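Long-range contacts in (R)-specific secondary-alkylsulfatase (Pseudomonas sp., PDB 2YHE), which hydrolyses (R)-secondary-alkyl sulfates with strict inversion of configuration, releasing (S)-alcohols and sulfate as a zinc-dependent enzyme of the metallo-beta-lactamase superfamily: residues P122-V127 with V350-H355; T136-D141 with V280-Q285; T149-E154 with S180-F185. All coordinates share one frame; numbering follows the deposited sequence.

Interaction 1. Residues P122-V127 with V350-H355. With ZN (zinc ion), chain G.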
loop_
_atom_site.group_PDB
_atom_site.type_symbol
_atom_site.label_atom_id
_atom_site.label_comp_id
_atom_site.label_asym_id
_atom_site.label_seq_id
_atom_site.Cartn_x
_atom_site.Cartn_y
_atom_site.Cartn_z
ATOM N N PRO A 122 -5.468 -35.508 22.479
ATOM C CA PRO A 122 -6.338 -35.361 23.665
ATOM C C PRO A 122 -6.214 -33.936 24.225
ATOM O O PRO A 122 -5.106 -33.389 24.213
ATOM C CB PRO A 122 -5.808 -36.437 24.630
ATOM C CG PRO A 122 -5.162 -37.456 23.728
ATOM C CD PRO A 122 -4.522 -36.632 22.643
ATOM N N LYS A 123 -7.367 -33.299 24.579
ATOM C CA LYS A 123 -7.511 -31.910 25.081
ATOM C C LYS A 123 -7.415 -30.817 23.986
ATOM O O LYS A 123 -7.636 -29.645 24.275
ATOM C CB LYS A 123 -6.570 -31.596 26.269
ATOM C CG LYS A 123 -6.846 -32.401 27.545
ATOM C CD LYS A 123 -5.567 -32.588 28.397
ATOM C CE LYS A 123 -5.409 -31.535 29.463
ATOM N NZ LYS A 123 -4.475 -31.974 30.524
ATOM N N LEU A 124 -7.101 -31.211 22.733
ATOM C CA LEU A 124 -6.938 -30.320 21.582
ATOM C C LEU A 124 -7.852 -30.711 20.404
ATOM O O LEU A 124 -7.642 -31.717 19.716
ATOM C CB LEU A 124 -5.453 -30.250 21.155
ATOM C CG LEU A 124 -5.076 -29.272 20.028
ATOM C CD1 LEU A 124 -5.355 -27.828 20.417
ATOM C CD2 LEU A 124 -3.649 -29.447 19.633
ATOM N N TYR A 125 -8.847 -29.856 20.156
ATOM C CA TYR A 125 -9.856 -30.063 19.120
ATOM C C TYR A 125 -9.952 -28.909 18.137
ATOM O O TYR A 125 -9.593 -27.772 18.460
ATOM C CB TYR A 125 -11.246 -30.304 19.789
ATOM C CG TYR A 125 -11.275 -31.534 20.671
ATOM C CD1 TYR A 125 -11.575 -32.786 20.143
ATOM C CD2 TYR A 125 -10.943 -31.459 22.022
ATOM C CE1 TYR A 125 -11.574 -33.932 20.942
ATOM C CE2 TYR A 125 -10.929 -32.600 22.828
ATOM C CZ TYR A 125 -11.256 -33.836 22.284
ATOM O OH TYR A 125 -11.249 -34.977 23.054
ATOM N N GLN A 126 -10.496 -29.208 16.950
ATOM C CA GLN A 126 -10.817 -28.226 15.912
ATOM C C GLN A 126 -12.168 -28.499 15.256
ATOM O O GLN A 126 -12.460 -29.651 14.896
ATOM C CB GLN A 126 -9.731 -28.155 14.832
ATOM C CG GLN A 126 -8.536 -27.311 15.248
ATOM C CD GLN A 126 -7.593 -27.047 14.118
ATOM O OE1 GLN A 126 -7.302 -27.926 13.286
ATOM N NE2 GLN A 126 -7.085 -25.825 14.084
ATOM N N VAL A 127 -12.982 -27.441 15.091
ATOM C CA VAL A 127 -14.238 -27.509 14.350
ATOM C C VAL A 127 -13.922 -26.873 13.003
ATOM O O VAL A 127 -13.596 -25.689 12.935
ATOM C CB VAL A 127 -15.460 -26.840 15.030
ATOM C CG1 VAL A 127 -16.733 -27.083 14.207
ATOM C CG2 VAL A 127 -15.643 -27.342 16.466
ATOM N N VAL A 350 2.659 -31.665 15.179
ATOM C CA VAL A 350 1.537 -31.375 14.296
ATOM C C VAL A 350 1.337 -29.870 14.222
ATOM O O VAL A 350 1.404 -29.186 15.238
ATOM C CB VAL A 350 0.239 -32.221 14.572
ATOM C CG1 VAL A 350 -0.054 -32.357 16.055
ATOM C CG2 VAL A 350 -0.974 -31.679 13.822
ATOM N N LEU A 351 1.199 -29.363 12.993
ATOM C CA LEU A 351 0.955 -27.963 12.683
ATOM C C LEU A 351 -0.530 -27.829 12.411
ATOM O O LEU A 351 -1.045 -28.521 11.545
ATOM C CB LEU A 351 1.726 -27.588 11.425
ATOM C CG LEU A 351 1.887 -26.121 11.134
ATOM C CD1 LEU A 351 3.284 -25.847 10.683
ATOM C CD2 LEU A 351 0.906 -25.665 10.070
ATOM N N ILE A 352 -1.219 -26.961 13.164
ATOM C CA ILE A 352 -2.639 -26.677 12.976
ATOM C C ILE A 352 -2.833 -25.240 12.473
ATOM O O ILE A 352 -2.015 -24.373 12.777
ATOM C CB ILE A 352 -3.481 -27.024 14.215
ATOM C CG1 ILE A 352 -3.175 -26.096 15.424
ATOM C CG2 ILE A 352 -3.326 -28.507 14.571
ATOM C CD1 ILE A 352 -4.202 -26.069 16.503
ATOM N N GLN A 353 -3.882 -25.000 11.653
ATOM C CA GLN A 353 -4.181 -23.675 11.067
ATOM C C GLN A 353 -5.626 -23.278 11.323
ATOM O O GLN A 353 -6.463 -24.133 11.620
ATOM C CB GLN A 353 -3.933 -23.618 9.537
ATOM C CG GLN A 353 -2.565 -24.040 9.042
ATOM C CD GLN A 353 -2.565 -25.488 8.660
ATOM O OE1 GLN A 353 -2.852 -26.377 9.474
ATOM N NE2 GLN A 353 -2.236 -25.757 7.407
ATOM N N GLN A 354 -5.921 -21.987 11.137
ATOM C CA GLN A 354 -7.256 -21.444 11.305
ATOM C C GLN A 354 -8.126 -21.506 10.021
ATOM O O GLN A 354 -9.243 -20.990 9.980
ATOM C CB GLN A 354 -7.221 -20.088 12.026
ATOM C CG GLN A 354 -6.648 -20.176 13.448
ATOM C CD GLN A 354 -7.422 -21.098 14.368
ATOM O OE1 GLN A 354 -7.049 -22.253 14.601
ATOM N NE2 GLN A 354 -8.516 -20.610 14.910
ATOM N N HIS A 355 -7.598 -22.201 8.996
ATOM C CA HIS A 355 -8.236 -22.591 7.734
ATOM C C HIS A 355 -7.617 -23.918 7.384
ATOM O O HIS A 355 -6.420 -24.109 7.622
ATOM C CB HIS A 355 -7.983 -21.606 6.586
ATOM C CG HIS A 355 -8.724 -20.321 6.733
ATOM N ND1 HIS A 355 -10.069 -20.208 6.402
ATOM C CD2 HIS A 355 -8.285 -19.129 7.190
ATOM C CE1 HIS A 355 -10.393 -18.954 6.662
ATOM N NE2 HIS A 355 -9.351 -18.261 7.135
HETATM ZN ZN ZN G . -9.152 -16.503 8.123
HETATM O O HOH W 1 -6.109 -27.272 11.128
HETATM O O HOH W 2 -8.672 -15.043 6.364
#

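Interaction 2. Residues T136-D141 with V280-Q285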
loop_
_atom_site.group_PDB
_atom_site.type_symbol
_atom_site.label_atom_id
_atom_site.label_comp_id
_atom_site.label_asym_id
_atom_site.label_seq_id
_atom_site.Cartn_x
_atom_site.Cartn_y
_atom_site.Cartn_z
ATOM N N THR A 136 -10.314 -23.475 17.120
ATOM C CA THR A 136 -9.484 -24.377 17.914
ATOM C C THR A 136 -10.007 -24.347 19.353
ATOM O O THR A 136 -10.211 -23.267 19.921
ATOM C CB THR A 136 -8.015 -24.034 17.763
ATOM O OG1 THR A 136 -7.673 -24.184 16.383
ATOM C CG2 THR A 136 -7.113 -24.921 18.620
ATOM N N ILE A 137 -10.281 -25.534 19.913
ATOM C CA ILE A 137 -10.776 -25.691 21.286
ATOM C C ILE A 137 -9.754 -26.462 22.129
ATOM O O ILE A 137 -9.490 -27.634 21.853
ATOM C CB ILE A 137 -12.223 -26.314 21.360
ATOM C CG1 ILE A 137 -13.260 -25.457 20.588
ATOM C CG2 ILE A 137 -12.665 -26.502 22.824
ATOM C CD1 ILE A 137 -14.377 -26.223 19.926
ATOM N N ILE A 138 -9.177 -25.788 23.139
ATOM C CA ILE A 138 -8.222 -26.389 24.080
ATOM C C ILE A 138 -8.919 -26.611 25.421
ATOM O O ILE A 138 -9.515 -25.676 25.975
ATOM C CB ILE A 138 -6.884 -25.595 24.258
ATOM C CG1 ILE A 138 -6.273 -25.146 22.918
ATOM C CG2 ILE A 138 -5.861 -26.410 25.072
ATOM C CD1 ILE A 138 -5.461 -23.791 22.999
ATOM N N GLU A 139 -8.847 -27.853 25.932
ATOM C CA GLU A 139 -9.442 -28.265 27.215
ATOM C C GLU A 139 -8.460 -27.990 28.340
ATOM O O GLU A 139 -7.406 -28.644 28.416
ATOM C CB GLU A 139 -9.842 -29.752 27.195
ATOM C CG GLU A 139 -10.989 -30.053 26.248
ATOM C CD GLU A 139 -11.390 -31.505 26.089
ATOM O OE1 GLU A 139 -10.604 -32.409 26.454
ATOM O OE2 GLU A 139 -12.491 -31.739 25.550
ATOM N N GLY A 140 -8.801 -27.007 29.178
ATOM C CA GLY A 140 -7.973 -26.597 30.303
ATOM C C GLY A 140 -8.260 -27.346 31.585
ATOM O O GLY A 140 -8.818 -28.450 31.564
ATOM N N ASP A 141 -7.862 -26.745 32.716
ATOM C CA ASP A 141 -8.062 -27.311 34.051
ATOM C C ASP A 141 -9.535 -27.268 34.447
ATOM O O ASP A 141 -10.090 -28.299 34.819
ATOM C CB ASP A 141 -7.178 -26.597 35.093
ATOM C CG ASP A 141 -5.678 -26.854 34.981
ATOM O OD1 ASP A 141 -5.283 -27.858 34.314
ATOM O OD2 ASP A 141 -4.892 -26.072 35.591
ATOM N N VAL A 280 -3.158 -23.746 30.738
ATOM C CA VAL A 280 -2.783 -23.908 29.328
ATOM C C VAL A 280 -1.705 -22.898 28.996
ATOM O O VAL A 280 -1.911 -21.697 29.156
ATOM C CB VAL A 280 -3.987 -23.847 28.350
ATOM C CG1 VAL A 280 -3.537 -24.070 26.918
ATOM C CG2 VAL A 280 -5.063 -24.861 28.728
ATOM N N GLU A 281 -0.535 -23.407 28.578
ATOM C CA GLU A 281 0.632 -22.628 28.172
ATOM C C GLU A 281 0.460 -22.168 26.715
ATOM O O GLU A 281 0.363 -22.989 25.791
ATOM C CB GLU A 281 1.913 -23.458 28.331
ATOM C CG GLU A 281 2.395 -23.605 29.764
ATOM C CD GLU A 281 3.531 -24.586 29.997
ATOM O OE1 GLU A 281 4.319 -24.847 29.053
ATOM O OE2 GLU A 281 3.631 -25.093 31.141
ATOM N N LEU A 282 0.371 -20.842 26.539
ATOM C CA LEU A 282 0.197 -20.146 25.253
ATOM C C LEU A 282 1.477 -19.340 24.953
ATOM O O LEU A 282 1.868 -18.500 25.757
ATOM C CB LEU A 282 -1.010 -19.175 25.366
ATOM C CG LEU A 282 -2.425 -19.609 24.987
ATOM C CD1 LEU A 282 -2.667 -21.078 25.103
ATOM C CD2 LEU A 282 -3.461 -18.768 25.692
ATOM N N GLU A 283 2.127 -19.602 23.827
ATOM C CA GLU A 283 3.309 -18.844 23.416
ATOM C C GLU A 283 3.009 -18.138 22.078
ATOM O O GLU A 283 3.004 -18.769 21.014
ATOM C CB GLU A 283 4.575 -19.720 23.330
ATOM C CG GLU A 283 5.843 -18.912 23.072
ATOM C CD GLU A 283 7.176 -19.647 23.077
ATOM O OE1 GLU A 283 7.294 -20.723 23.713
ATOM O OE2 GLU A 283 8.124 -19.108 22.465
ATOM N N PHE A 284 2.744 -16.829 22.155
ATOM C CA PHE A 284 2.417 -15.976 21.013
ATOM C C PHE A 284 3.653 -15.435 20.290
ATOM O O PHE A 284 4.589 -14.967 20.932
ATOM C CB PHE A 284 1.543 -14.792 21.449
ATOM C CG PHE A 284 0.342 -15.158 22.284
ATOM C CD1 PHE A 284 -0.790 -15.718 21.698
ATOM C CD2 PHE A 284 0.324 -14.909 23.652
ATOM C CE1 PHE A 284 -1.917 -16.020 22.464
ATOM C CE2 PHE A 284 -0.804 -15.211 24.419
ATOM C CZ PHE A 284 -1.920 -15.760 23.820
ATOM N N GLN A 285 3.632 -15.485 18.944
ATOM C CA GLN A 285 4.679 -14.962 18.056
ATOM C C GLN A 285 4.026 -13.900 17.204
ATOM O O GLN A 285 3.213 -14.250 16.356
ATOM C CB GLN A 285 5.257 -16.064 17.134
ATOM C CG GLN A 285 6.157 -15.489 16.041
ATOM C CD GLN A 285 6.481 -16.430 14.921
ATOM O OE1 GLN A 285 5.892 -17.497 14.779
ATOM N NE2 GLN A 285 7.423 -16.042 14.076
#

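Interaction 3. Residues T149-E154 with S180-F185. With ZN (zinc ion), chain G; ZN (zinc ion), chain H.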
loop_
_atom_site.group_PDB
_atom_site.type_symbol
_atom_site.label_atom_id
_atom_site.label_comp_id
_atom_site.label_asym_id
_atom_site.label_seq_id
_atom_site.Cartn_x
_atom_site.Cartn_y
_atom_site.Cartn_z
ATOM N N THR A 149 -13.088 -17.338 17.064
ATOM C CA THR A 149 -14.527 -17.431 17.288
ATOM C C THR A 149 -15.358 -17.507 16.020
ATOM O O THR A 149 -16.553 -17.218 16.078
ATOM C CB THR A 149 -14.969 -16.192 18.071
ATOM O OG1 THR A 149 -14.631 -15.023 17.313
ATOM C CG2 THR A 149 -14.374 -16.121 19.460
ATOM N N LEU A 150 -14.751 -17.851 14.877
ATOM C CA LEU A 150 -15.431 -17.931 13.579
ATOM C C LEU A 150 -15.983 -16.587 13.089
ATOM O O LEU A 150 -15.744 -15.562 13.724
ATOM C CB LEU A 150 -16.471 -19.062 13.533
ATOM C CG LEU A 150 -16.011 -20.448 13.946
ATOM C CD1 LEU A 150 -17.136 -21.388 13.868
ATOM C CD2 LEU A 150 -14.886 -20.944 13.068
ATOM N N THR A 151 -16.674 -16.575 11.935
ATOM C CA THR A 151 -17.159 -15.341 11.294
ATOM C C THR A 151 -18.403 -14.739 11.907
ATOM O O THR A 151 -18.554 -13.508 11.886
ATOM C CB THR A 151 -17.356 -15.548 9.782
ATOM O OG1 THR A 151 -16.392 -16.479 9.298
ATOM C CG2 THR A 151 -17.261 -14.266 8.999
ATOM N N THR A 152 -19.348 -15.589 12.346
ATOM C CA THR A 152 -20.645 -15.119 12.841
ATOM C C THR A 152 -21.058 -15.780 14.134
ATOM O O THR A 152 -20.614 -16.902 14.430
ATOM C CB THR A 152 -21.721 -15.367 11.789
ATOM O OG1 THR A 152 -21.976 -16.763 11.720
ATOM C CG2 THR A 152 -21.356 -14.833 10.395
ATOM N N ALA A 153 -21.963 -15.108 14.882
ATOM C CA ALA A 153 -22.514 -15.606 16.147
ATOM C C ALA A 153 -23.164 -16.992 15.933
ATOM O O ALA A 153 -22.899 -17.928 16.695
ATOM C CB ALA A 153 -23.526 -14.614 16.698
ATOM N N GLU A 154 -23.938 -17.120 14.832
ATOM C CA GLU A 154 -24.649 -18.332 14.424
ATOM C C GLU A 154 -23.708 -19.524 14.212
ATOM O O GLU A 154 -23.983 -20.596 14.747
ATOM C CB GLU A 154 -25.504 -18.067 13.159
ATOM C CG GLU A 154 -26.645 -17.085 13.359
ATOM C CD GLU A 154 -26.322 -15.612 13.217
ATOM O OE1 GLU A 154 -25.125 -15.269 13.121
ATOM O OE2 GLU A 154 -27.266 -14.791 13.232
ATOM N N SER A 180 -6.736 -9.727 13.063
ATOM C CA SER A 180 -7.800 -8.743 12.815
ATOM C C SER A 180 -8.713 -9.036 11.634
ATOM O O SER A 180 -9.197 -8.107 10.979
ATOM C CB SER A 180 -7.209 -7.339 12.742
ATOM O OG SER A 180 -6.164 -7.231 11.775
ATOM N N HIS A 181 -8.978 -10.326 11.370
ATOM C CA HIS A 181 -9.874 -10.755 10.288
ATOM C C HIS A 181 -11.228 -11.212 10.813
ATOM O O HIS A 181 -11.285 -11.964 11.791
ATOM C CB HIS A 181 -9.204 -11.789 9.376
ATOM C CG HIS A 181 -8.209 -11.183 8.414
ATOM N ND1 HIS A 181 -7.403 -11.978 7.608
ATOM C CD2 HIS A 181 -7.922 -9.881 8.163
ATOM C CE1 HIS A 181 -6.675 -11.138 6.895
ATOM N NE2 HIS A 181 -6.957 -9.866 7.194
ATOM N N ILE A 182 -12.319 -10.708 10.201
ATOM C CA ILE A 182 -13.719 -11.013 10.559
ATOM C C ILE A 182 -14.016 -12.469 10.769
ATOM O O ILE A 182 -14.811 -12.781 11.650
ATOM C CB ILE A 182 -14.816 -10.393 9.661
ATOM C CG1 ILE A 182 -14.652 -10.619 8.151
ATOM C CG2 ILE A 182 -15.239 -9.044 10.061
ATOM C CD1 ILE A 182 -16.111 -10.988 7.404
ATOM N N ASP A 183 -13.369 -13.379 9.988
ATOM C CA ASP A 183 -13.572 -14.822 10.108
ATOM C C ASP A 183 -12.970 -15.445 11.394
ATOM O O ASP A 183 -13.070 -16.654 11.617
ATOM C CB ASP A 183 -13.146 -15.550 8.821
ATOM C CG ASP A 183 -11.758 -15.236 8.291
ATOM O OD1 ASP A 183 -11.359 -14.044 8.324
ATOM O OD2 ASP A 183 -11.073 -16.176 7.820
ATOM N N HIS A 184 -12.378 -14.601 12.259
ATOM C CA HIS A 184 -11.691 -15.019 13.470
ATOM C C HIS A 184 -12.233 -14.357 14.717
ATOM O O HIS A 184 -12.356 -15.024 15.750
ATOM C CB HIS A 184 -10.165 -14.840 13.276
ATOM C CG HIS A 184 -9.662 -15.602 12.091
ATOM N ND1 HIS A 184 -9.183 -16.902 12.216
ATOM C CD2 HIS A 184 -9.708 -15.279 10.778
ATOM C CE1 HIS A 184 -8.919 -17.310 10.982
ATOM N NE2 HIS A 184 -9.221 -16.372 10.081
ATOM N N PHE A 185 -12.603 -13.060 14.617
ATOM C CA PHE A 185 -13.196 -12.304 15.736
ATOM C C PHE A 185 -14.743 -12.154 15.649
ATOM O O PHE A 185 -15.366 -11.756 16.638
ATOM C CB PHE A 185 -12.551 -10.912 15.836
ATOM C CG PHE A 185 -12.882 -9.929 14.729
ATOM C CD1 PHE A 185 -14.156 -9.367 14.623
ATOM C CD2 PHE A 185 -11.896 -9.500 13.837
ATOM C CE1 PHE A 185 -14.461 -8.469 13.586
ATOM C CE2 PHE A 185 -12.180 -8.559 12.840
ATOM C CZ PHE A 185 -13.465 -8.056 12.710
HETATM ZN ZN ZN G . -9.152 -16.503 8.123
HETATM ZN ZN ZN H . -6.904 -14.096 7.855
HETATM O O HOH W 3 -12.215 -18.338 13.625
HETATM O O HOH W 2 -8.672 -15.043 6.364
#

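Interaction 1. Residues P122-V127 with V350-H355
A buried glutamine, Gln126, reaches the backbone of Gln353 twice, directly through NE2 and by way of a water through OE1, joining the two sheets of the metallo-beta-lactamase αββα sandwich by polar links in a buried contact. NE2 of Gln126 donates a weak hydrogen bond to Gln353 O (3.1 Å, 135° at the hydrogen). On the oxygen side a water completes the link: it is hydrogen-bonded to Gln126 OE1 and accepts from Gln353 N at 3.2 Å. The chain of Gln126 is extended beyond CG (chi2 -170°), which carries its amide over the gap between strand 124-128 and the end of strand 350-352. The amide there lies against Ile352, whose CD1 comes within 3.8 Å of Gln126 NE2. A second glutamine stands beside it. Gln354 OE1 is 3.6 Å from Gln126 NE2, the two amide planes being 41° apart, and Thr136 OG1 is hydrogen-bonded to both of these atoms. Gln354 OE1 also takes a bond from Asn307 ND2, while Gln354 NE2 is held by Asp148. Several bonds thus fix the rotation of the buried Gln354 amide. Apolar packing closes the contact on the side of Leu124, where Leu124 CD1 meets Ile352 CD1 at 4.4 Å; Leu124 also rests on Val305 of strand 305-307, the neighbour of 350-352 in the facing sheet. This polar cluster sits directly before a metal ligand. One residue after Gln354 the chain delivers His355, whose NE2 binds a zinc ion at 2.0 Å.

Interaction 2. Residues T136-D141 with V280-Q285
Ile138 and Val280 form a purely apolar contact between two strands that face each other from different sheets, at the end of the sandwich remote from the zinc ions. No hydrogen bond passes between the segments. The axes of strands 136-139 and 280-285 approach to 9.3 Å, and their directions differ by 138°, so the strands run roughly antiparallel but splay apart. They are nearest at one end, where the CA atoms of Gly140 and Val280 are 5.9 Å from each other. There the two methyls of Val280 divide the work. CG1, anti to the backbone N (chi1 -178°), meets Ile138 CG2 at 3.8 Å; CG2 lies over the backbone, 3.7 Å from Gly140 CA, and also comes to 4.1 Å from Ile138 CG2. The Ile138 branch methyl therefore sits against both arms of the valine, and the two side chains cross at an angle rather than lying side by side. The longer arm of Ile138 points further along strand 280-286, and its CD1 touches Leu282 CD1 at 4.4 Å. Leu300 of the adjacent strand, packed on both Ile138 and Leu282, continues this apolar layer, with Phe303 and Leu124 also against Ile138. Such side chains are the filling of the αββα sandwich of the metallo-beta-lactamase fold, in which two sheets pack face to face and helices cover their outer surfaces. Glu139 turns away from Val280, and its OE2 is bound by Tyr163 OH of helix 153-164 and forms a salt bridge with Arg167. Just past the strand end, Asp141 is joined through its backbone to Asp278, in the turn before Val280.

Interaction 3. Residues T149-E154 with S180-F185
The zinc-binding HxHxDH motif of the metallo-beta-lactamase superfamily, here His179 to His184, is held through its backbone by the loop 149-152, which leads from a strand into helix 153-164. Thr149 grips the carbonyl oxygen of His184 twice. Its backbone N donates a nearly straight bond to His184 O (2.8 Å, 170° at the hydrogen), while Thr149 OG1 donates to the same oxygen from above the carbonyl plane. With chi1 at 59°, OG1 sits between the backbone N and the carbonyl carbon, on the side from which it can reach the same acceptor as N. A water adds a third link, accepting from Leu150 N and donating to Asp183 O. Thr151 packs across the start of helix 182-185: its OG1 lies 3.4 Å from Asp183 CB and is hydrogen-bonded to Asp131, its CG2 touches Ile182 CD1 at 3.8 Å, and its CA-H points at Ile182 O. The side chains of this turn reach the metals. Asp183 OD2 and His184 NE2 bind the same zinc ion, each at 2.0 Å, and His181 ND1 binds the second; water 2 is a ligand of both ions. His355 and Asp310 complete the site of Asp183 and His184; Asp310 also binds the other ion, with His179 and Glu291. On the imidazole nitrogen not bound to zinc, ND1, His184 is bonded to Asp148 OD2, a second-shell contact that would fix the ring's rotation and probably polarise it. The short helical turn that carries Asp183 and His184, anchored by its backbone, is part of the binuclear zinc site characteristic of this superfamily.

In the fold
From the N terminus the chain passes through 122-127, 136-141 and 149-154 in turn, then meets their partners in reverse order, so the three contacts nest without crossing. Interaction 3 closes the innermost loop, of 25 residues, within one half of the sandwich. Interaction 2 encloses it, and interaction 1 encloses both. Interactions 1 and 2 both join the two facing sheets, that of 124-128 and 135-139 to that of 280-286 and 350-352. They adjoin through the first two of these strands, with centres about 11 Å apart. Interactions 1 and 3 meet at a shared zinc ion, to which residues 350-355 and 180-185 both contribute ligands. Interactions 2 and 3 do not touch.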